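PDB 3NJ2: DUF269-containing protein, which is of unknown function but belongs to the DUF269 family and is associated with nitrogen fixation in a cyanobacterium. Local coordinates for residues L29-S34 and T57-I62; P35-L40 and K149-G154; L87-Y92 and V110-N115; G127-V132 and N166-V171. All blocks are in the same frame, centred on the assembly; numbering follows the deposited sequence.

Contact 1 of 4, residues L29-S34 and T57-I62; sequences LLVEQS and TDELVI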
loop_
_atom_site.group_PDB
_atom_site.type_symbol
_atom_site.label_atom_id
_atom_site.label_comp_id
_atom_site.label_asym_id
_atom_site.label_seq_id
_atom_site.Cartn_x
_atom_site.Cartn_y
_atom_site.Cartn_z
ATOM N N LEU B 29 27.788 10.458 17.403
ATOM C CA LEU B 29 28.294 11.014 16.159
ATOM C C LEU B 29 27.565 10.418 14.972
ATOM O O LEU B 29 27.173 11.160 14.105
ATOM C CB LEU B 29 29.800 10.839 16.005
ATOM C CG LEU B 29 30.617 12.051 16.528
ATOM C CD1 LEU B 29 31.857 11.540 17.182
ATOM C CD2 LEU B 29 30.938 13.132 15.468
ATOM N N LEU B 30 27.316 9.105 14.983
ATOM C CA LEU B 30 26.615 8.461 13.844
ATOM C C LEU B 30 25.229 9.047 13.709
ATOM O O LEU B 30 24.768 9.359 12.607
ATOM C CB LEU B 30 26.631 6.899 14.060
ATOM C CG LEU B 30 25.957 6.158 12.920
ATOM C CD1 LEU B 30 26.652 6.389 11.564
ATOM C CD2 LEU B 30 25.982 4.690 13.319
ATOM N N VAL B 31 24.522 9.226 14.833
ATOM C CA VAL B 31 23.138 9.673 14.743
ATOM C C VAL B 31 23.091 11.090 14.216
ATOM O O VAL B 31 22.244 11.427 13.451
ATOM C CB VAL B 31 22.412 9.564 16.122
ATOM C CG1 VAL B 31 21.084 10.299 16.091
ATOM C CG2 VAL B 31 22.215 8.055 16.427
ATOM N N GLU B 32 24.047 11.912 14.652
ATOM C CA GLU B 32 23.975 13.342 14.293
ATOM C C GLU B 32 24.582 13.627 12.881
ATOM O O GLU B 32 24.221 14.655 12.276
ATOM C CB GLU B 32 24.773 14.183 15.336
ATOM C CG GLU B 32 24.237 14.094 16.753
ATOM C CD GLU B 32 22.888 14.735 16.925
ATOM O OE1 GLU B 32 22.536 15.644 16.139
ATOM O OE2 GLU B 32 22.161 14.299 17.869
ATOM N N GLN B 33 25.487 12.769 12.419
ATOM C CA GLN B 33 26.174 12.933 11.117
ATOM C C GLN B 33 25.445 12.244 9.935
ATOM O O GLN B 33 25.390 12.745 8.838
ATOM C CB GLN B 33 27.565 12.351 11.155
ATOM C CG GLN B 33 28.645 13.217 11.895
ATOM C CD GLN B 33 30.035 12.677 11.578
ATOM O OE1 GLN B 33 30.337 11.551 11.868
ATOM N NE2 GLN B 33 30.847 13.477 10.921
ATOM N N SER B 34 24.934 11.049 10.188
ATOM C CA SER B 34 24.302 10.351 9.080
ATOM C C SER B 34 23.131 11.025 8.426
ATOM O O SER B 34 22.190 11.356 9.095
ATOM C CB SER B 34 23.837 8.979 9.587
ATOM O OG SER B 34 22.966 8.376 8.608
ATOM N N THR B 57 16.932 14.048 23.199
ATOM C CA THR B 57 17.885 13.976 22.108
ATOM C C THR B 57 17.463 13.146 20.938
ATOM O O THR B 57 16.645 12.211 21.092
ATOM C CB THR B 57 19.260 13.489 22.540
ATOM O OG1 THR B 57 19.243 12.197 23.056
ATOM C CG2 THR B 57 19.773 14.343 23.674
ATOM N N ASP B 58 18.124 13.403 19.824
ATOM C CA ASP B 58 17.937 12.521 18.657
ATOM C C ASP B 58 18.189 11.068 18.979
ATOM O O ASP B 58 17.494 10.247 18.437
ATOM C CB ASP B 58 18.824 12.981 17.482
ATOM C CG ASP B 58 18.486 14.377 16.965
ATOM O OD1 ASP B 58 17.430 15.052 17.235
ATOM O OD2 ASP B 58 19.338 14.806 16.107
ATOM N N GLU B 59 19.198 10.762 19.772
ATOM C CA GLU B 59 19.598 9.385 20.054
ATOM C C GLU B 59 18.441 8.698 20.752
ATOM O O GLU B 59 18.100 7.497 20.497
ATOM C CB GLU B 59 20.842 9.439 20.991
ATOM C CG GLU B 59 22.070 9.867 20.202
ATOM C CD GLU B 59 22.238 11.401 19.903
ATOM O OE1 GLU B 59 21.635 12.283 20.531
ATOM O OE2 GLU B 59 23.059 11.744 19.013
ATOM N N LEU B 60 17.817 9.388 21.693
ATOM C CA LEU B 60 16.721 8.770 22.422
ATOM C C LEU B 60 15.514 8.523 21.517
ATOM O O LEU B 60 14.774 7.473 21.630
ATOM C CB LEU B 60 16.295 9.658 23.587
ATOM C CG LEU B 60 15.458 8.981 24.635
ATOM C CD1 LEU B 60 15.960 7.573 25.113
ATOM C CD2 LEU B 60 15.238 9.965 25.869
ATOM N N VAL B 61 15.269 9.462 20.622
ATOM C CA VAL B 61 14.149 9.407 19.699
ATOM C C VAL B 61 14.204 8.183 18.771
ATOM O O VAL B 61 13.125 7.532 18.567
ATOM C CB VAL B 61 13.943 10.779 18.994
ATOM C CG1 VAL B 61 12.960 10.634 17.811
ATOM C CG2 VAL B 61 13.428 11.801 20.048
ATOM N N ILE B 62 15.420 7.802 18.391
ATOM C CA ILE B 62 15.600 6.734 17.400
ATOM C C ILE B 62 15.840 5.395 18.154
ATOM O O ILE B 62 15.879 4.367 17.504
ATOM C CB ILE B 62 16.871 6.858 16.587
ATOM C CG1 ILE B 62 17.174 8.228 16.049
ATOM C CG2 ILE B 62 16.798 5.936 15.357
ATOM C CD1 ILE B 62 18.331 8.063 14.964
HETATM O O HOH W 1 19.969 15.651 19.809
#
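Val31 and Ile62 reach toward each other tip to tip, Val31 CG1 lying 3.7 Å from Ile62 CD1, and they form the buried apolar side of the contact. With CG1 opposite the backbone N (chi1 168°), Val31 aims that methyl at helix 58-62, where it also lies 3.8 Å from Asp58 CB. Glu59 folds back at its second torsion (79°), bringing OE2 to 3.7 Å from Val31 CB. The chain of Glu32 is likewise bent and crosses both acidic partners at about a right angle. Three carboxylates gather here: Glu32 OE2 is 2.9 Å from Glu59 OE2, and Glu32 OE1 is 3.3 Å from Asp58 OD2. So close a group of acids probably shifts its ionisation, consistent with a proton held somewhere among them. Arg45, in a salt bridge to Asp58 OD1, probably offsets part of the charge, and Gln38 NE2 donates to Asp58 OD2. A water accepts from Asp58 N, and its oxygen lies 3.2 Å from Glu32 OE2, to which it donates, linking the two helices through solvent. Shortening Glu59 to an alanine is likely to uncover the flank of Val31 and remove a carboxylate with which Glu32 may share a proton. The axes of segments 29-33 and 58-62 cross at 91°, 9.9 Å apart at their closest, a helix-on-helix packing in which the neighbouring helix 35-46 touches both.

Contact 2 of 4, residues P35-L40 and K149-G154; sequences PFLQSL and KLNDQG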
loop_
_atom_site.group_PDB
_atom_site.type_symbol
_atom_site.label_atom_id
_atom_site.label_comp_id
_atom_site.label_asym_id
_atom_site.label_seq_id
_atom_site.Cartn_x
_atom_site.Cartn_y
_atom_site.Cartn_z
ATOM N N PRO B 35 23.134 11.243 7.085
ATOM C CA PRO B 35 21.945 11.894 6.492
ATOM C C PRO B 35 20.695 10.997 6.661
ATOM O O PRO B 35 19.643 11.517 6.821
ATOM C CB PRO B 35 22.334 12.054 5.015
ATOM C CG PRO B 35 23.821 12.244 5.110
ATOM C CD PRO B 35 24.310 11.259 6.162
ATOM N N PHE B 36 20.901 9.664 6.622
ATOM C CA PHE B 36 19.781 8.756 6.858
ATOM C C PHE B 36 19.211 8.865 8.252
ATOM O O PHE B 36 18.027 9.045 8.365
ATOM C CB PHE B 36 20.025 7.281 6.441
ATOM C CG PHE B 36 18.855 6.455 6.786
ATOM C CD1 PHE B 36 17.660 6.513 5.979
ATOM C CD2 PHE B 36 18.875 5.618 7.930
ATOM C CE1 PHE B 36 16.490 5.779 6.364
ATOM C CE2 PHE B 36 17.726 4.940 8.253
ATOM C CZ PHE B 36 16.545 5.054 7.506
ATOM N N LEU B 37 20.085 8.751 9.252
ATOM C CA LEU B 37 19.535 8.845 10.591
ATOM C C LEU B 37 18.926 10.206 10.879
ATOM O O LEU B 37 17.959 10.298 11.626
ATOM C CB LEU B 37 20.609 8.423 11.629
ATOM C CG LEU B 37 21.172 7.014 11.532
ATOM C CD1 LEU B 37 22.275 6.654 12.569
ATOM C CD2 LEU B 37 20.006 6.022 11.588
ATOM N N GLN B 38 19.541 11.267 10.335
ATOM C CA GLN B 38 18.964 12.541 10.457
ATOM C C GLN B 38 17.544 12.627 9.797
ATOM O O GLN B 38 16.611 13.210 10.346
ATOM C CB GLN B 38 19.940 13.620 10.036
ATOM C CG GLN B 38 21.009 13.905 11.116
ATOM C CD GLN B 38 20.367 14.464 12.380
ATOM O OE1 GLN B 38 19.693 15.518 12.322
ATOM N NE2 GLN B 38 20.544 13.759 13.503
ATOM N N SER B 39 17.392 12.043 8.630
ATOM C CA SER B 39 16.116 11.964 7.986
ATOM C C SER B 39 15.136 11.204 8.834
ATOM O O SER B 39 14.046 11.626 8.997
ATOM C CB SER B 39 16.236 11.238 6.646
ATOM O OG SER B 39 15.058 11.471 5.896
ATOM N N LEU B 40 15.596 10.096 9.416
ATOM C CA LEU B 40 14.680 9.295 10.231
ATOM C C LEU B 40 14.230 10.076 11.478
ATOM O O LEU B 40 13.026 10.097 11.835
ATOM C CB LEU B 40 15.365 7.993 10.634
ATOM C CG LEU B 40 14.592 7.014 11.475
ATOM C CD1 LEU B 40 13.219 6.649 10.796
ATOM C CD2 LEU B 40 15.412 5.792 11.841
ATOM N N LYS B 149 23.559 -1.047 11.715
ATOM C CA LYS B 149 22.729 -1.855 10.783
ATOM C C LYS B 149 21.506 -1.076 10.332
ATOM O O LYS B 149 21.095 -1.162 9.181
ATOM C CB LYS B 149 22.311 -3.181 11.386
ATOM C CG LYS B 149 23.516 -4.131 11.618
ATOM C CD LYS B 149 22.976 -5.511 11.884
ATOM C CE LYS B 149 24.100 -6.518 12.075
ATOM N NZ LYS B 149 25.023 -6.341 10.906
ATOM N N LEU B 150 20.922 -0.311 11.254
ATOM C CA LEU B 150 19.794 0.604 10.850
ATOM C C LEU B 150 20.271 1.604 9.770
ATOM O O LEU B 150 19.579 1.796 8.739
ATOM C CB LEU B 150 19.380 1.368 12.133
ATOM C CG LEU B 150 18.374 2.542 11.879
ATOM C CD1 LEU B 150 17.060 2.069 11.271
ATOM C CD2 LEU B 150 18.071 3.239 13.179
ATOM N N ASN B 151 21.405 2.232 10.022
ATOM C CA ASN B 151 21.840 3.272 9.158
ATOM C C ASN B 151 22.197 2.671 7.776
ATOM O O ASN B 151 21.815 3.205 6.743
ATOM C CB ASN B 151 23.074 3.954 9.725
ATOM C CG ASN B 151 23.557 4.983 8.799
ATOM O OD1 ASN B 151 22.783 5.858 8.435
ATOM N ND2 ASN B 151 24.840 4.933 8.416
ATOM N N ASP B 152 22.860 1.511 7.807
ATOM C CA ASP B 152 23.317 0.949 6.552
ATOM C C ASP B 152 22.124 0.446 5.730
ATOM O O ASP B 152 22.073 0.641 4.482
ATOM C CB ASP B 152 24.256 -0.226 6.765
ATOM C CG ASP B 152 25.632 0.177 7.380
ATOM O OD1 ASP B 152 26.017 1.375 7.402
ATOM O OD2 ASP B 152 26.309 -0.755 7.874
ATOM N N GLN B 153 21.133 -0.211 6.371
ATOM C CA GLN B 153 19.980 -0.648 5.600
ATOM C C GLN B 153 19.131 0.479 5.054
ATOM O O GLN B 153 18.739 0.427 3.877
ATOM C CB GLN B 153 19.113 -1.609 6.383
ATOM C CG GLN B 153 19.902 -2.810 6.713
ATOM C CD GLN B 153 19.187 -3.807 7.572
ATOM O OE1 GLN B 153 17.935 -3.911 7.557
ATOM N NE2 GLN B 153 19.985 -4.556 8.358
ATOM N N GLY B 154 18.883 1.527 5.849
ATOM C CA GLY B 154 18.082 2.668 5.292
ATOM C C GLY B 154 18.845 3.401 4.172
ATOM O O GLY B 154 18.248 3.789 3.100
#
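Phe36 lays one face of its ring over Gly154: the CA of Gly154 is 3.6 Å from the centroid of the Phe36 ring and almost on the ring normal, a CH-pi contact. Gly154 has no side chain to come between its CA and the ring. Phe36 is carried there with CG opposite the backbone N (chi1 177°). At the ring's edge comes the amide oxygen of Asn151, whose OD1 lies 3.9 Å from Phe36 CD2 and also 3.7 Å from Leu37 CG. Leu150 meets two leucines with one methyl: its CD2 is 3.7 Å from Leu37 CD2, the chains crossing at a slant, and 3.9 Å from Leu40 CD2, end against end. Replacing Phe36 by an alanine would probably open a gap beside Gly154 and lose the CH-pi contact.

Farther out, Ser34 OG hydrogen-bonds to Asn151 OD1 and caps Leu37 N, so that one hydroxyl ties the Asn151 side chain to the first turn of helix 35-46. Ile96 and Leu99 of helix 83-104 also pack on Phe36, while Ile62, Tyr65 and Tyr92 touch Leu150. With segment axes 9.2 Å apart and a 95° angle between them, this is a near-perpendicular helix crossing whose CA atoms come nearest at Leu37 and Asn151, with Gly154 making room for the Phe36 ring one turn on, buried in the helical core.

Contact 3 of 4, residues L87-Y92 and V110-N115; sequences LRILCY and VVVDLN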
loop_
_atom_site.group_PDB
_atom_site.type_symbol
_atom_site.label_atom_id
_atom_site.label_comp_id
_atom_site.label_asym_id
_atom_site.label_seq_id
_atom_site.Cartn_x
_atom_site.Cartn_y
_atom_site.Cartn_z
ATOM N N LEU B 87 3.821 2.919 13.074
ATOM C CA LEU B 87 4.301 4.294 12.831
ATOM C C LEU B 87 5.834 4.303 12.710
ATOM O O LEU B 87 6.348 5.034 11.824
ATOM C CB LEU B 87 3.772 5.215 13.987
ATOM C CG LEU B 87 4.164 6.687 13.686
ATOM C CD1 LEU B 87 3.681 7.304 12.365
ATOM C CD2 LEU B 87 3.554 7.555 14.797
ATOM N N ARG B 88 6.569 3.495 13.456
ATOM C CA ARG B 88 8.042 3.349 13.221
ATOM C C ARG B 88 8.344 2.854 11.840
ATOM O O ARG B 88 9.221 3.389 11.211
ATOM C CB ARG B 88 8.849 2.452 14.230
ATOM C CG ARG B 88 8.962 3.139 15.618
ATOM C CD ARG B 88 10.051 2.512 16.405
ATOM N NE ARG B 88 9.724 1.077 16.636
ATOM C CZ ARG B 88 8.876 0.660 17.582
ATOM N NH1 ARG B 88 8.271 1.533 18.402
ATOM N NH2 ARG B 88 8.609 -0.640 17.729
ATOM N N ILE B 89 7.629 1.844 11.378
ATOM C CA ILE B 89 7.944 1.356 10.050
ATOM C C ILE B 89 7.531 2.426 9.032
ATOM O O ILE B 89 8.343 2.626 8.078
ATOM C CB ILE B 89 7.077 0.120 9.753
ATOM C CG1 ILE B 89 7.358 -0.942 10.758
ATOM C CG2 ILE B 89 7.350 -0.418 8.286
ATOM C CD1 ILE B 89 6.448 -2.179 10.665
ATOM N N LEU B 90 6.404 3.161 9.173
ATOM C CA LEU B 90 6.050 4.238 8.233
ATOM C C LEU B 90 7.131 5.318 8.229
ATOM O O LEU B 90 7.579 5.722 7.142
ATOM C CB LEU B 90 4.695 4.789 8.640
ATOM C CG LEU B 90 3.791 5.513 7.680
ATOM C CD1 LEU B 90 3.732 4.821 6.313
ATOM C CD2 LEU B 90 2.417 5.446 8.356
ATOM N N CYS B 91 7.665 5.643 9.404
ATOM C CA CYS B 91 8.673 6.696 9.460
ATOM C C CYS B 91 9.989 6.318 8.836
ATOM O O CYS B 91 10.628 7.154 8.142
ATOM C CB CYS B 91 8.911 7.166 10.894
ATOM S SG CYS B 91 7.507 8.247 11.507
ATOM N N TYR B 92 10.368 5.042 8.955
ATOM C CA TYR B 92 11.527 4.475 8.262
ATOM C C TYR B 92 11.394 4.632 6.777
ATOM O O TYR B 92 12.307 5.212 6.090
ATOM C CB TYR B 92 11.666 2.990 8.668
ATOM C CG TYR B 92 12.806 2.252 8.046
ATOM C CD1 TYR B 92 14.139 2.419 8.521
ATOM C CD2 TYR B 92 12.585 1.346 7.029
ATOM C CE1 TYR B 92 15.221 1.692 7.976
ATOM C CE2 TYR B 92 13.627 0.606 6.537
ATOM C CZ TYR B 92 14.939 0.802 7.008
ATOM O OH TYR B 92 15.957 0.095 6.441
ATOM N N VAL B 110 4.448 7.307 0.257
ATOM C CA VAL B 110 4.748 6.087 0.994
ATOM C C VAL B 110 3.469 5.429 1.469
ATOM O O VAL B 110 2.540 6.117 2.048
ATOM C CB VAL B 110 5.658 6.404 2.210
ATOM C CG1 VAL B 110 5.959 5.117 2.995
ATOM C CG2 VAL B 110 6.992 7.072 1.797
ATOM N N VAL B 111 3.363 4.089 1.302
ATOM C CA VAL B 111 2.365 3.286 1.990
ATOM C C VAL B 111 3.006 2.071 2.636
ATOM O O VAL B 111 3.849 1.391 2.040
ATOM C CB VAL B 111 1.321 2.818 0.915
ATOM C CG1 VAL B 111 0.546 1.485 1.273
ATOM C CG2 VAL B 111 0.425 3.950 0.604
ATOM N N VAL B 112 2.573 1.799 3.835
ATOM C CA VAL B 112 2.906 0.565 4.573
ATOM C C VAL B 112 1.597 -0.206 4.826
ATOM O O VAL B 112 0.666 0.299 5.511
ATOM C CB VAL B 112 3.735 0.816 5.862
ATOM C CG1 VAL B 112 3.878 -0.474 6.676
ATOM C CG2 VAL B 112 5.097 1.501 5.550
ATOM N N ASP B 113 1.453 -1.344 4.167
ATOM C CA ASP B 113 0.236 -2.090 4.296
ATOM C C ASP B 113 0.575 -3.430 4.991
ATOM O O ASP B 113 1.406 -4.205 4.521
ATOM C CB ASP B 113 -0.321 -2.390 2.938
ATOM C CG ASP B 113 -1.687 -3.103 2.983
ATOM O OD1 ASP B 113 -2.603 -2.673 3.739
ATOM O OD2 ASP B 113 -1.894 -4.044 2.267
ATOM N N LEU B 114 -0.034 -3.625 6.162
ATOM C CA LEU B 114 0.150 -4.858 6.921
ATOM C C LEU B 114 -1.126 -5.529 7.312
ATOM O O LEU B 114 -2.107 -4.869 7.700
ATOM C CB LEU B 114 1.040 -4.586 8.184
ATOM C CG LEU B 114 2.486 -4.084 7.883
ATOM C CD1 LEU B 114 3.261 -3.330 9.063
ATOM C CD2 LEU B 114 3.391 -5.298 7.391
ATOM N N ASN B 115 -1.136 -6.870 7.275
ATOM C CA ASN B 115 -2.286 -7.636 7.739
ATOM C C ASN B 115 -2.140 -7.961 9.231
ATOM O O ASN B 115 -1.186 -7.619 9.888
ATOM C CB ASN B 115 -2.588 -8.841 6.831
ATOM C CG ASN B 115 -1.530 -9.948 6.955
ATOM O OD1 ASN B 115 -0.644 -9.888 7.797
ATOM N ND2 ASN B 115 -1.590 -10.937 6.058
#
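Segment 87-92 of the long helix 83-104 runs over strand 110-114 in a roughly antiparallel sense (147°), the axes 8.4 Å apart, with Leu90 and Val112 the nearest CA pair, 6.1 Å apart. Alternate strand residues, Val110, Val112 and Leu114, point at the helix, and Ile89 and Leu90 answer them. Val112 divides its two methyls between these partners: its CG1 is 3.8 Å from Ile89 CG2, the side chains crossing at about a right angle, while its CG2 is 3.7 Å from Leu90 CD1, the two chains sliding past each other in opposite directions. The same Leu90 CD1 also lies 4.0 Å from Val110 CG1, so one methyl bridges two strand residues. Ile89 has an extended chi2 (174°), which sends CD1 beyond Val112 to meet Leu114 CD1 end on at 3.7 Å. No hydrogen bond crosses the contact; it is held by branched aliphatic packing alone.

Strand 109-114, which helix 83-104 precedes, is an outermost strand, within this chain, of the antiparallel sheet and pairs with strand 120-126 through Val111 with Leu123 and Asp113 with Trp121. Val111 points away from the helix and packs against Asp113 of the second subunit. Tyr92 touches helix 147-167 through Leu150, Gln153 and Leu157, and Cys91 touches Gln43 and Ile44 of helix 35-46, so helix 83-104 lies between the sheet and these two helices.

Contact 4 of 4, residues G127-V132 and N166-V171; sequences GKLMVV and NKFPEV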
loop_
_atom_site.group_PDB
_atom_site.type_symbol
_atom_site.label_atom_id
_atom_site.label_comp_id
_atom_site.label_asym_id
_atom_site.label_seq_id
_atom_site.Cartn_x
_atom_site.Cartn_y
_atom_site.Cartn_z
ATOM N N GLY B 127 5.855 9.542 -9.422
ATOM C CA GLY B 127 5.362 9.380 -10.818
ATOM C C GLY B 127 4.700 8.005 -10.864
ATOM O O GLY B 127 3.847 7.755 -10.064
ATOM N N LYS B 128 5.067 7.168 -11.838
ATOM C CA LYS B 128 4.551 5.778 -11.823
ATOM C C LYS B 128 5.700 4.831 -11.650
ATOM O O LYS B 128 5.662 3.675 -12.045
ATOM C CB LYS B 128 3.738 5.492 -13.117
ATOM C CG LYS B 128 2.495 6.392 -13.239
ATOM C CD LYS B 128 1.562 6.059 -14.375
ATOM C CE LYS B 128 0.388 7.013 -14.291
ATOM N NZ LYS B 128 -0.558 6.755 -15.401
ATOM N N LEU B 129 6.749 5.270 -10.977
ATOM C CA LEU B 129 7.928 4.453 -10.746
ATOM C C LEU B 129 7.918 3.944 -9.292
ATOM O O LEU B 129 7.871 4.784 -8.347
ATOM C CB LEU B 129 9.166 5.293 -10.940
ATOM C CG LEU B 129 10.443 4.488 -10.739
ATOM C CD1 LEU B 129 10.790 3.271 -11.743
ATOM C CD2 LEU B 129 11.482 5.597 -10.765
ATOM N N MET B 130 7.962 2.626 -9.102
ATOM C CA MET B 130 8.199 2.065 -7.765
ATOM C C MET B 130 9.636 2.122 -7.356
ATOM O O MET B 130 10.531 1.320 -7.863
ATOM C CB MET B 130 7.782 0.595 -7.776
ATOM C CG MET B 130 6.466 0.317 -8.250
ATOM S SD MET B 130 5.193 1.042 -7.253
ATOM C CE MET B 130 5.889 0.797 -5.407
ATOM N N VAL B 131 9.959 3.074 -6.469
ATOM C CA VAL B 131 11.352 3.220 -6.000
ATOM C C VAL B 131 11.714 2.371 -4.783
ATOM O O VAL B 131 12.923 2.138 -4.585
ATOM C CB VAL B 131 11.768 4.740 -5.806
ATOM C CG1 VAL B 131 11.767 5.479 -7.164
ATOM C CG2 VAL B 131 10.877 5.482 -4.728
ATOM N N VAL B 132 10.708 1.931 -3.989
ATOM C CA VAL B 132 10.964 0.888 -2.947
ATOM C C VAL B 132 9.762 0.011 -3.065
ATOM O O VAL B 132 8.647 0.514 -3.142
ATOM C CB VAL B 132 10.980 1.457 -1.542
ATOM C CG1 VAL B 132 11.049 0.281 -0.502
ATOM C CG2 VAL B 132 12.140 2.387 -1.392
ATOM N N ASN B 166 17.237 7.553 -11.465
ATOM C CA ASN B 166 18.243 7.955 -12.464
ATOM C C ASN B 166 18.118 7.063 -13.685
ATOM O O ASN B 166 18.375 7.491 -14.815
ATOM C CB ASN B 166 19.617 7.793 -11.888
ATOM C CG ASN B 166 19.961 8.886 -10.943
ATOM O OD1 ASN B 166 19.441 9.997 -11.080
ATOM N ND2 ASN B 166 20.923 8.621 -10.062
ATOM N N LYS B 167 17.717 5.817 -13.483
ATOM C CA LYS B 167 17.653 4.868 -14.617
ATOM C C LYS B 167 16.352 5.048 -15.432
ATOM O O LYS B 167 16.411 4.865 -16.704
ATOM C CB LYS B 167 17.826 3.454 -14.062
ATOM C CG LYS B 167 17.911 2.364 -15.069
ATOM C CD LYS B 167 18.543 1.178 -14.371
ATOM C CE LYS B 167 18.398 -0.082 -15.204
ATOM N NZ LYS B 167 19.116 -1.231 -14.584
ATOM N N PHE B 168 15.237 5.532 -14.847
ATOM C CA PHE B 168 13.865 5.472 -15.422
ATOM C C PHE B 168 13.176 6.805 -15.342
ATOM O O PHE B 168 12.077 6.936 -14.818
ATOM C CB PHE B 168 13.052 4.325 -14.718
ATOM C CG PHE B 168 13.603 2.970 -14.925
ATOM C CD1 PHE B 168 13.739 2.434 -16.217
ATOM C CD2 PHE B 168 13.932 2.165 -13.843
ATOM C CE1 PHE B 168 14.254 1.126 -16.408
ATOM C CE2 PHE B 168 14.414 0.867 -14.044
ATOM C CZ PHE B 168 14.578 0.354 -15.350
ATOM N N PRO B 169 13.812 7.903 -15.855
ATOM C CA PRO B 169 13.095 9.182 -15.800
ATOM C C PRO B 169 11.807 9.190 -16.566
ATOM O O PRO B 169 10.890 9.952 -16.197
ATOM C CB PRO B 169 14.067 10.176 -16.501
ATOM C CG PRO B 169 14.912 9.307 -17.386
ATOM C CD PRO B 169 15.073 7.991 -16.603
ATOM N N GLU B 170 11.678 8.305 -17.588
ATOM C CA GLU B 170 10.512 8.263 -18.401
ATOM C C GLU B 170 9.263 7.784 -17.657
ATOM O O GLU B 170 8.143 8.098 -18.024
ATOM C CB GLU B 170 10.721 7.449 -19.684
ATOM C CG GLU B 170 10.773 5.879 -19.472
ATOM C CD GLU B 170 12.104 5.390 -18.989
ATOM O OE1 GLU B 170 13.017 6.223 -18.672
ATOM O OE2 GLU B 170 12.320 4.121 -18.967
ATOM N N VAL B 171 9.553 7.075 -16.557
ATOM C CA VAL B 171 8.524 6.551 -15.686
ATOM C C VAL B 171 8.290 7.504 -14.471
ATOM O O VAL B 171 7.132 7.733 -14.008
ATOM C CB VAL B 171 8.919 5.156 -15.219
ATOM C CG1 VAL B 171 7.772 4.522 -14.505
ATOM C CG2 VAL B 171 9.451 4.238 -16.423
#
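The short C-terminal helix 169-172 docks on the start of strand 129-136, beside the second subunit, through Val171. The carbonyl of Val171 accepts a hydrogen bond from the backbone of Lys128, with Lys128 N 3.0 Å from Val171 O and a nearly straight N-H...O angle of 168°; the donor lies tilted out of the carbonyl plane. Gly127, with positive phi, sets up this approach: a side chain there would collide with Val171 O. The CG1 methyl of Val171 sits opposite its backbone N (chi1 -171°), tucked against the chain just before the strand, 3.3 Å from Lys128 O, and 3.9 Å from Leu129 CB. Leu129 points into the turn, and its CD1 rests 3.9 Å from Phe168 CB, the two side chains crossing at about a right angle. Phe168 separates helix 147-167 from helix 169-172, and Lys167 CG covers one face of its ring.

Farther along the strand, Val131 and Val132 both face Val124 of strand 120-126 in a classic beta bulge, packing also on helix 83-104. The second subunit completes the surroundings: Lys128 and Met130 make backbone hydrogen bonds to it, and Val171 packs on Val171 of that chain.

The four contacts trace a path from the helical end of the subunit to its dimer interface. Contacts 1 and 2, with centres about 10 Å apart, are joined directly: Gln38 NE2 of contact 2 lies 2.9 Å from Val31 O of contact 1, a probable hydrogen bond. Tyr92 carries the packing on to contact 3, its CE1 being 3.6 Å from Phe36 CZ, although the centres of contacts 2 and 3 are about 16 Å apart. Contacts 3 and 4 do not touch but share one sheet, and both meet the second subunit. Contact 4 reuses helix 147-167 from contact 2, and its centre is about 31 Å from that of contact 1.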